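Long-range contacts in ATP phosphoribosyltransferase regulatory subunit (Bacillus halodurans, PDB 3OD1), which is probably required, as the regulatory partner of HisG, for the first step of histidine biosynthesis and may allow its feedback control by histidine: residues T339-S344 / D385-I390; K162-H167 / Y264-L269; E47-E52 / I89-A94. One frame throughout, in Å; residues are numbered along the deposited sequence.

Interaction 1 of 3, residues T339-S344 / D385-I390; sequences TCILFS and DVIYCI
Leu342 packs through its CD1 methyl, which lies 3.5 Å from Tyr388 CE1 and also reaches Val386 CG1. The Leu342 and Tyr388 side chains run side by side in the same direction, with the exposed tyrosine on the edge strand. On the reverse face, branched Ile341 divides its contacts: CG1 meets Ile387 CB at 4.0 Å, and CG2 lies 3.8 Å from Cys389 SG. Ile387 then stretches toward Thr339, where Ile387 CD1 and Thr339 CG2 are a tight 3.4 Å apart; chi2 of Ile387, at 108° well off a staggered value, puts CD1 there and hints at strain.

Strands 339-343 and 385-389 run parallel, and 339-343 is the central strand of a small three-stranded parallel sheet with 365-369 at its other edge. Helix 376-381 covers the face bearing Cys340 and Leu342, while helix 348-359 covers that of Ile341 and Phe343. This alpha/beta/alpha sandwich is consistent with kinship to the anticodon-binding domains of class IIa synthetases.

Cys340, Leu342 and Ser344 of residues 339-344 and Ile387 and Cys389 of residues 385-390 donate the five backbone hydrogen bonds; Leu342 N to Ile387 O and Cys389 N to Leu342 O are the shortest, both 2.8 Å. Near the end of the ladder Ile390 CD1 folds over the backbone, 3.4 Å from Ser344 N, where Ser344 N to Cys389 O stretches to 3.2 Å. Small and polar, Ser344 suits this partly exposed exit from the strand, and its OG takes a weak hydrogen bond from Gly391 N. At the opposite, exposed end, Asp385 OD1 weakly accepts from Val386 N.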
loop_
_atom_site.group_PDB
_atom_site.type_symbol
_atom_site.label_atom_id
_atom_site.label_comp_id
_atom_site.label_asym_id
_atom_site.label_seq_id
_atom_site.Cartn_x
_atom_site.Cartn_y
_atom_site.Cartn_z
ATOM N N THR B 339 7.470 23.200 -10.780
ATOM C CA THR B 339 8.122 24.503 -10.861
ATOM C C THR B 339 9.029 24.680 -9.635
ATOM O O THR B 339 8.733 24.152 -8.556
ATOM C CB THR B 339 7.093 25.633 -10.878
ATOM O OG1 THR B 339 6.301 25.543 -12.065
ATOM C CG2 THR B 339 7.776 26.963 -10.854
ATOM N N CYS B 340 10.131 25.410 -9.802
ATOM C CA CYS B 340 11.075 25.627 -8.711
ATOM C C CYS B 340 11.331 27.120 -8.491
ATOM O O CYS B 340 11.749 27.823 -9.401
ATOM C CB CYS B 340 12.397 24.911 -8.994
ATOM S SG CYS B 340 13.669 25.172 -7.733
ATOM N N ILE B 341 11.051 27.597 -7.284
ATOM C CA ILE B 341 11.351 28.973 -6.913
ATOM C C ILE B 341 12.596 28.953 -6.038
ATOM O O ILE B 341 12.598 28.342 -4.973
ATOM C CB ILE B 341 10.183 29.626 -6.135
ATOM C CG1 ILE B 341 8.933 29.716 -7.018
ATOM C CG2 ILE B 341 10.583 31.009 -5.621
ATOM C CD1 ILE B 341 7.650 30.001 -6.245
ATOM N N LEU B 342 13.663 29.573 -6.518
ATOM C CA LEU B 342 14.905 29.673 -5.754
ATOM C C LEU B 342 14.918 31.014 -5.043
ATOM O O LEU B 342 14.737 32.055 -5.672
ATOM C CB LEU B 342 16.119 29.579 -6.684
ATOM C CG LEU B 342 16.284 28.254 -7.429
ATOM C CD1 LEU B 342 17.224 28.416 -8.616
ATOM C CD2 LEU B 342 16.774 27.155 -6.477
ATOM N N PHE B 343 15.120 31.002 -3.735
ATOM C CA PHE B 343 15.103 32.268 -3.017
ATOM C C PHE B 343 16.335 32.490 -2.166
ATOM O O PHE B 343 17.050 31.552 -1.841
ATOM C CB PHE B 343 13.831 32.416 -2.171
ATOM C CG PHE B 343 13.740 31.455 -1.015
ATOM C CD1 PHE B 343 14.119 31.843 0.260
ATOM C CD2 PHE B 343 13.248 30.175 -1.196
ATOM C CE1 PHE B 343 14.023 30.961 1.326
ATOM C CE2 PHE B 343 13.157 29.285 -0.130
ATOM C CZ PHE B 343 13.541 29.683 1.128
ATOM N N SER B 344 16.591 33.752 -1.837
ATOM C CA SER B 344 17.567 34.088 -0.806
ATOM C C SER B 344 16.843 34.710 0.382
ATOM O O SER B 344 15.631 34.949 0.333
ATOM C CB SER B 344 18.645 35.029 -1.335
ATOM O OG SER B 344 18.094 36.274 -1.725
ATOM N N ASP B 385 10.208 24.781 -15.031
ATOM C CA ASP B 385 10.269 26.231 -14.940
ATOM C C ASP B 385 10.997 26.627 -13.660
ATOM O O ASP B 385 10.924 25.915 -12.657
ATOM C CB ASP B 385 8.862 26.821 -14.952
ATOM C CG ASP B 385 8.867 28.316 -15.142
ATOM O OD1 ASP B 385 9.830 28.830 -15.751
ATOM O OD2 ASP B 385 7.907 28.973 -14.688
ATOM N N VAL B 386 11.701 27.754 -13.703
ATOM C CA VAL B 386 12.501 28.215 -12.574
ATOM C C VAL B 386 12.290 29.713 -12.371
ATOM O O VAL B 386 12.443 30.502 -13.302
ATOM C CB VAL B 386 14.007 27.945 -12.804
ATOM C CG1 VAL B 386 14.843 28.396 -11.593
ATOM C CG2 VAL B 386 14.241 26.479 -13.108
ATOM N N ILE B 387 11.925 30.095 -11.153
ATOM C CA ILE B 387 11.748 31.498 -10.794
ATOM C C ILE B 387 12.813 31.879 -9.765
ATOM O O ILE B 387 13.043 31.144 -8.807
ATOM C CB ILE B 387 10.332 31.746 -10.206
ATOM C CG1 ILE B 387 9.256 31.502 -11.266
ATOM C CG2 ILE B 387 10.203 33.144 -9.644
ATOM C CD1 ILE B 387 8.464 30.257 -11.045
ATOM N N TYR B 388 13.474 33.010 -9.971
ATOM C CA TYR B 388 14.475 33.501 -9.020
ATOM C C TYR B 388 13.932 34.652 -8.172
ATOM O O TYR B 388 13.558 35.690 -8.699
ATOM C CB TYR B 388 15.734 33.966 -9.757
ATOM C CG TYR B 388 16.505 32.861 -10.445
ATOM C CD1 TYR B 388 17.583 32.252 -9.818
ATOM C CD2 TYR B 388 16.162 32.435 -11.721
ATOM C CE1 TYR B 388 18.297 31.243 -10.443
ATOM C CE2 TYR B 388 16.871 31.427 -12.355
ATOM C CZ TYR B 388 17.936 30.833 -11.709
ATOM O OH TYR B 388 18.652 29.827 -12.326
ATOM N N CYS B 389 13.854 34.456 -6.865
ATOM C CA CYS B 389 13.567 35.554 -5.946
ATOM C C CYS B 389 14.837 35.808 -5.160
ATOM O O CYS B 389 14.915 35.527 -3.969
ATOM C CB CYS B 389 12.427 35.203 -4.983
ATOM S SG CYS B 389 10.894 34.820 -5.792
ATOM N N ILE B 390 15.840 36.323 -5.858
ATOM C CA ILE B 390 17.154 36.553 -5.293
ATOM C C ILE B 390 17.408 38.052 -5.326
ATOM O O ILE B 390 17.067 38.725 -6.302
ATOM C CB ILE B 390 18.225 35.824 -6.132
ATOM C CG1 ILE B 390 17.914 34.321 -6.214
ATOM C CG2 ILE B 390 19.624 36.072 -5.573
ATOM C CD1 ILE B 390 18.130 33.555 -4.911
#

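Interaction 2 of 3, residues K162-H167 / Y264-L269; sequences KVAIGH and YVKFDL
Val163 and Lys266 bond to each other in mid-ladder, Lys266 N giving its hydrogen to Val163 O at 2.9 Å. Three more backbone hydrogen bonds join the parallel strands: Val163 N to Tyr264 O, Ile165 N to Lys266 O, and Asp268 N to Ile165 O. Tyr264, Lys266 and Asp268 thus bond to Val163 and Ile165, and the short strand axes are turned 38° against each other. A water continues the link past the last of these bonds, accepting from His167 N at 2.9 Å and donating weakly to Leu269 O.

Apolar contact centres on Ile165. Its CB lies 4.1 Å from Phe267 CD1 and its CD1 reaches back to Val265 CB, so a single branched side chain spans two neighbours on that face. On the other face the short Ala164 lets its CB approach Asp268 CB at 4.2 Å. Gly166, which has no side chain, sets its CA 3.5 Å from Asp268 O.

Among charged groups, Lys162 and Lys266 cross at about a right angle, CG of Lys162 lying 3.8 Å from CD of Lys266. Their NZ atoms are 4.1 Å apart, a repulsion that their position toward solvent probably softens. Asp268 has CG anti to the backbone N (chi1 179°); its OD1 makes a salt bridge with Arg224 NE and a hydrogen bond with Thr270 OG1.

His167 N-caps helix 168-179 through ND1 to Gly169 N, while NE2 is hydrogen-bonded to Glu248 OE1. This parallel pair, in a largely antiparallel sheet, fits the class II synthetase core, and the mostly helical chain between the strands probably corresponds in position to the insertion domain of histidyl-tRNA synthetases.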
loop_
_atom_site.group_PDB
_atom_site.type_symbol
_atom_site.label_atom_id
_atom_site.label_comp_id
_atom_site.label_asym_id
_atom_site.label_seq_id
_atom_site.Cartn_x
_atom_site.Cartn_y
_atom_site.Cartn_z
ATOM N N LYS B 162 -7.553 -9.402 -24.989
ATOM C CA LYS B 162 -8.489 -10.508 -25.051
ATOM C C LYS B 162 -8.599 -11.187 -23.695
ATOM O O LYS B 162 -7.606 -11.350 -22.991
ATOM C CB LYS B 162 -8.039 -11.538 -26.091
ATOM C CG LYS B 162 -8.854 -11.554 -27.384
ATOM C CD LYS B 162 -8.410 -10.467 -28.359
ATOM C CE LYS B 162 -8.472 -10.947 -29.811
ATOM N NZ LYS B 162 -7.553 -12.101 -30.099
ATOM N N VAL B 163 -9.818 -11.576 -23.344
ATOM C CA VAL B 163 -10.064 -12.379 -22.157
ATOM C C VAL B 163 -10.525 -13.755 -22.619
ATOM O O VAL B 163 -11.538 -13.887 -23.308
ATOM C CB VAL B 163 -11.128 -11.734 -21.273
ATOM C CG1 VAL B 163 -11.413 -12.604 -20.034
ATOM C CG2 VAL B 163 -10.668 -10.340 -20.877
ATOM N N ALA B 164 -9.744 -14.767 -22.285
ATOM C CA ALA B 164 -10.053 -16.128 -22.697
ATOM C C ALA B 164 -10.822 -16.803 -21.565
ATOM O O ALA B 164 -10.457 -16.679 -20.392
ATOM C CB ALA B 164 -8.776 -16.882 -23.004
ATOM N N ILE B 165 -11.896 -17.502 -21.919
ATOM C CA ILE B 165 -12.795 -18.080 -20.930
ATOM C C ILE B 165 -12.819 -19.586 -21.068
ATOM O O ILE B 165 -13.088 -20.094 -22.155
ATOM C CB ILE B 165 -14.226 -17.551 -21.136
ATOM C CG1 ILE B 165 -14.227 -16.025 -21.041
ATOM C CG2 ILE B 165 -15.194 -18.204 -20.138
ATOM C CD1 ILE B 165 -15.566 -15.395 -21.284
ATOM N N GLY B 166 -12.536 -20.290 -19.969
ATOM C CA GLY B 166 -12.662 -21.739 -19.916
ATOM C C GLY B 166 -13.689 -22.199 -18.889
ATOM O O GLY B 166 -14.389 -21.386 -18.277
ATOM N N HIS B 167 -13.792 -23.503 -18.678
ATOM C CA HIS B 167 -14.721 -23.979 -17.668
ATOM C C HIS B 167 -14.245 -25.276 -17.018
ATOM O O HIS B 167 -14.109 -26.298 -17.683
ATOM C CB HIS B 167 -16.119 -24.153 -18.271
ATOM C CG HIS B 167 -17.202 -24.250 -17.245
ATOM N ND1 HIS B 167 -17.143 -25.128 -16.186
ATOM C CD2 HIS B 167 -18.370 -23.578 -17.113
ATOM C CE1 HIS B 167 -18.228 -24.994 -15.444
ATOM N NE2 HIS B 167 -18.985 -24.054 -15.981
ATOM N N TYR B 264 -14.234 -8.475 -26.799
ATOM C CA TYR B 264 -13.032 -8.710 -26.001
ATOM C C TYR B 264 -12.848 -10.159 -25.561
ATOM O O TYR B 264 -11.784 -10.537 -25.064
ATOM C CB TYR B 264 -13.032 -7.800 -24.766
ATOM C CG TYR B 264 -12.836 -6.340 -25.097
ATOM C CD1 TYR B 264 -11.565 -5.830 -25.315
ATOM C CD2 TYR B 264 -13.917 -5.474 -25.198
ATOM C CE1 TYR B 264 -11.367 -4.500 -25.621
ATOM C CE2 TYR B 264 -13.730 -4.136 -25.499
ATOM C CZ TYR B 264 -12.450 -3.658 -25.711
ATOM O OH TYR B 264 -12.247 -2.338 -26.021
ATOM N N VAL B 265 -13.872 -10.981 -25.745
ATOM C CA VAL B 265 -13.825 -12.319 -25.188
ATOM C C VAL B 265 -13.582 -13.383 -26.249
ATOM O O VAL B 265 -13.993 -13.241 -27.398
ATOM C CB VAL B 265 -15.103 -12.650 -24.376
ATOM C CG1 VAL B 265 -15.266 -11.667 -23.225
ATOM C CG2 VAL B 265 -16.322 -12.636 -25.266
ATOM N N LYS B 266 -12.885 -14.439 -25.852
ATOM C CA LYS B 266 -12.779 -15.627 -26.674
ATOM C C LYS B 266 -12.820 -16.837 -25.753
ATOM O O LYS B 266 -12.822 -16.687 -24.532
ATOM C CB LYS B 266 -11.517 -15.588 -27.538
ATOM C CG LYS B 266 -10.210 -15.503 -26.781
ATOM C CD LYS B 266 -9.058 -15.329 -27.758
ATOM C CE LYS B 266 -7.702 -15.573 -27.101
ATOM N NZ LYS B 266 -6.581 -15.489 -28.091
ATOM N N PHE B 267 -12.896 -18.031 -26.325
ATOM C CA PHE B 267 -13.020 -19.228 -25.511
ATOM C C PHE B 267 -11.805 -20.121 -25.626
ATOM O O PHE B 267 -11.275 -20.327 -26.718
ATOM C CB PHE B 267 -14.295 -19.983 -25.869
ATOM C CG PHE B 267 -15.541 -19.202 -25.588
ATOM C CD1 PHE B 267 -16.153 -19.277 -24.347
ATOM C CD2 PHE B 267 -16.081 -18.369 -26.555
ATOM C CE1 PHE B 267 -17.292 -18.545 -24.079
ATOM C CE2 PHE B 267 -17.224 -17.640 -26.296
ATOM C CZ PHE B 267 -17.830 -17.727 -25.056
ATOM N N ASP B 268 -11.350 -20.629 -24.486
ATOM C CA ASP B 268 -10.254 -21.586 -24.457
ATOM C C ASP B 268 -10.578 -22.687 -23.468
ATOM O O ASP B 268 -10.227 -22.607 -22.290
ATOM C CB ASP B 268 -8.935 -20.906 -24.103
ATOM C CG ASP B 268 -7.775 -21.885 -24.043
ATOM O OD1 ASP B 268 -7.953 -23.058 -24.440
ATOM O OD2 ASP B 268 -6.683 -21.480 -23.602
ATOM N N LEU B 269 -11.269 -23.713 -23.954
ATOM C CA LEU B 269 -11.734 -24.773 -23.078
ATOM C C LEU B 269 -10.593 -25.680 -22.631
ATOM O O LEU B 269 -10.816 -26.629 -21.899
ATOM C CB LEU B 269 -12.865 -25.572 -23.736
ATOM C CG LEU B 269 -14.265 -24.988 -23.504
ATOM C CD1 LEU B 269 -14.300 -23.520 -23.857
ATOM C CD2 LEU B 269 -15.343 -25.754 -24.282
HETATM O O HOH W 1 -11.403 -24.829 -19.580
#

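Interaction 3 of 3, residues E47-E52 / I89-A94; sequences ETPTLE and IARLVA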
loop_
_atom_site.group_PDB
_atom_site.type_symbol
_atom_site.label_atom_id
_atom_site.label_comp_id
_atom_site.label_asym_id
_atom_site.label_seq_id
_atom_site.Cartn_x
_atom_site.Cartn_y
_atom_site.Cartn_z
ATOM N N GLU B 47 -8.777 -3.570 3.462
ATOM C CA GLU B 47 -7.414 -4.066 3.627
ATOM C C GLU B 47 -7.363 -5.171 4.671
ATOM O O GLU B 47 -8.203 -5.236 5.570
ATOM C CB GLU B 47 -6.429 -2.938 3.962
ATOM C CG GLU B 47 -6.327 -1.912 2.833
ATOM C CD GLU B 47 -5.406 -0.722 3.143
ATOM O OE1 GLU B 47 -5.212 -0.388 4.333
ATOM O OE2 GLU B 47 -4.891 -0.113 2.174
ATOM N N THR B 48 -6.396 -6.065 4.519
ATOM C CA THR B 48 -6.177 -7.145 5.478
ATOM C C THR B 48 -4.704 -7.082 5.866
ATOM O O THR B 48 -3.941 -6.315 5.261
ATOM C CB THR B 48 -6.484 -8.516 4.849
ATOM O OG1 THR B 48 -5.665 -8.682 3.687
ATOM C CG2 THR B 48 -7.955 -8.620 4.453
ATOM N N PRO B 49 -4.288 -7.873 6.871
ATOM C CA PRO B 49 -2.915 -7.731 7.381
ATOM C C PRO B 49 -1.877 -8.314 6.446
ATOM O O PRO B 49 -2.182 -9.141 5.581
ATOM C CB PRO B 49 -2.923 -8.560 8.676
ATOM C CG PRO B 49 -4.389 -8.710 9.027
ATOM C CD PRO B 49 -5.084 -8.798 7.699
ATOM N N THR B 50 -0.636 -7.908 6.666
ATOM C CA THR B 50 0.473 -8.430 5.904
ATOM C C THR B 50 0.734 -9.896 6.270
ATOM O O THR B 50 1.179 -10.678 5.442
ATOM C CB THR B 50 1.723 -7.580 6.154
ATOM O OG1 THR B 50 1.476 -6.249 5.684
ATOM C CG2 THR B 50 2.926 -8.165 5.422
ATOM N N LEU B 51 0.438 -10.261 7.513
ATOM C CA LEU B 51 0.707 -11.612 7.999
ATOM C C LEU B 51 -0.582 -12.370 8.290
ATOM O O LEU B 51 -1.477 -11.848 8.960
ATOM C CB LEU B 51 1.531 -11.545 9.286
ATOM C CG LEU B 51 2.971 -11.047 9.123
ATOM C CD1 LEU B 51 3.541 -10.593 10.462
ATOM C CD2 LEU B 51 3.830 -12.136 8.519
ATOM N N GLU B 52 -0.667 -13.595 7.786
ATOM C CA GLU B 52 -1.757 -14.504 8.141
ATOM C C GLU B 52 -1.129 -15.783 8.690
ATOM O O GLU B 52 0.060 -16.045 8.467
ATOM C CB GLU B 52 -2.641 -14.821 6.921
ATOM C CG GLU B 52 -3.273 -13.604 6.234
ATOM C CD GLU B 52 -4.630 -13.219 6.809
ATOM O OE1 GLU B 52 -5.074 -13.848 7.788
ATOM O OE2 GLU B 52 -5.256 -12.283 6.280
ATOM N N ILE B 89 -9.807 -12.250 2.229
ATOM C CA ILE B 89 -11.144 -11.673 2.140
ATOM C C ILE B 89 -12.204 -12.690 2.600
ATOM O O ILE B 89 -13.180 -12.326 3.245
ATOM C CB ILE B 89 -11.437 -11.106 0.740
ATOM C CG1 ILE B 89 -10.697 -9.770 0.570
ATOM C CG2 ILE B 89 -12.941 -10.925 0.537
ATOM C CD1 ILE B 89 -10.735 -9.219 -0.826
ATOM N N ALA B 90 -11.989 -13.966 2.300
ATOM C CA ALA B 90 -12.912 -14.999 2.769
ATOM C C ALA B 90 -12.949 -15.021 4.300
ATOM O O ALA B 90 -14.026 -15.110 4.904
ATOM C CB ALA B 90 -12.527 -16.365 2.213
ATOM N N ARG B 91 -11.776 -14.933 4.924
ATOM C CA ARG B 91 -11.701 -14.862 6.385
ATOM C C ARG B 91 -12.476 -13.659 6.910
ATOM O O ARG B 91 -13.233 -13.757 7.874
ATOM C CB ARG B 91 -10.247 -14.799 6.887
ATOM C CG ARG B 91 -10.139 -14.712 8.438
ATOM C CD ARG B 91 -8.690 -14.586 8.947
ATOM N NE ARG B 91 -7.948 -13.519 8.269
ATOM C CZ ARG B 91 -8.286 -12.232 8.278
ATOM N NH1 ARG B 91 -9.357 -11.821 8.944
ATOM N NH2 ARG B 91 -7.550 -11.348 7.606
ATOM N N LEU B 92 -12.276 -12.519 6.263
ATOM C CA LEU B 92 -12.895 -11.271 6.688
ATOM C C LEU B 92 -14.404 -11.420 6.623
ATOM O O LEU B 92 -15.119 -11.086 7.573
ATOM C CB LEU B 92 -12.426 -10.150 5.760
ATOM C CG LEU B 92 -12.342 -8.709 6.245
ATOM C CD1 LEU B 92 -11.904 -7.828 5.099
ATOM C CD2 LEU B 92 -13.686 -8.263 6.764
ATOM N N VAL B 93 -14.878 -11.942 5.494
ATOM C CA VAL B 93 -16.299 -12.138 5.236
ATOM C C VAL B 93 -16.981 -13.041 6.261
ATOM O O VAL B 93 -18.108 -12.759 6.667
ATOM C CB VAL B 93 -16.538 -12.705 3.817
ATOM C CG1 VAL B 93 -18.002 -13.117 3.630
ATOM C CG2 VAL B 93 -16.132 -11.673 2.772
ATOM N N ALA B 94 -16.311 -14.119 6.668
ATOM C CA ALA B 94 -16.906 -15.074 7.600
ATOM C C ALA B 94 -16.787 -14.633 9.058
ATOM O O ALA B 94 -17.332 -15.284 9.936
ATOM C CB ALA B 94 -16.295 -16.454 7.428
#
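Arg91 and Glu52 join helix 86-94 to strand 51-53 through a buried, side-on salt bridge. From CB the arginine runs extended as far as CD, which comes within 3.9 Å of Glu52 OE1; a bend at chi3 (51°) then brings NE round to bond that same oxygen at 2.9 Å, tilted from the guanidinium plane. CZ lies 3.6 Å from both Glu52 OE1 and OE2. NH2 gives the straighter bond, 2.8 Å to Glu52 OE2 at 176°, in the guanidinium plane and on the syn lone pair. The two flat groups are turned 32° apart, which fits one in-plane bond beside one tilted one. NH2 lies 3.5 Å from Pro49 CD and, at the guanidinium edge, 4.1 Å from Thr48 CB.

NH1 takes a second carboxylate, Asp18 of the second subunit, so arginine's several N-H donors let one buried cation serve two acids from two chains. Beside it, Thr48 CG2 packs on Leu92 CD1 at 4.1 Å, and Leu92 also meets Leu20 of the second subunit. The position of segment 47-52 at the subunit boundary, with its Pro49, is consistent with motif 1 of class II synthetases, the element that builds their dimer interface.

In the fold
From the N terminus, interaction 3 comes first, closing the short loop from strand 51-53 through strands 69-72 and 78-81 to helix 86-94. Interaction 2 opens later and closes a long, mainly helical excursion, bringing strand 265-268 beside 162-167 in the large mixed sheet. Interaction 1 follows near the C terminus and joins the central strand 339-343 to the edge strand 385-389 across a short alpha/beta excursion, in a separate domain. The three loops lie in series; none nests in or crosses another. Interactions 2 and 3 share the synthetase-like region, on opposite sides of the chain's centre with centres 30 Å apart, whereas the centre of interaction 1 is 56 Å from that of interaction 2.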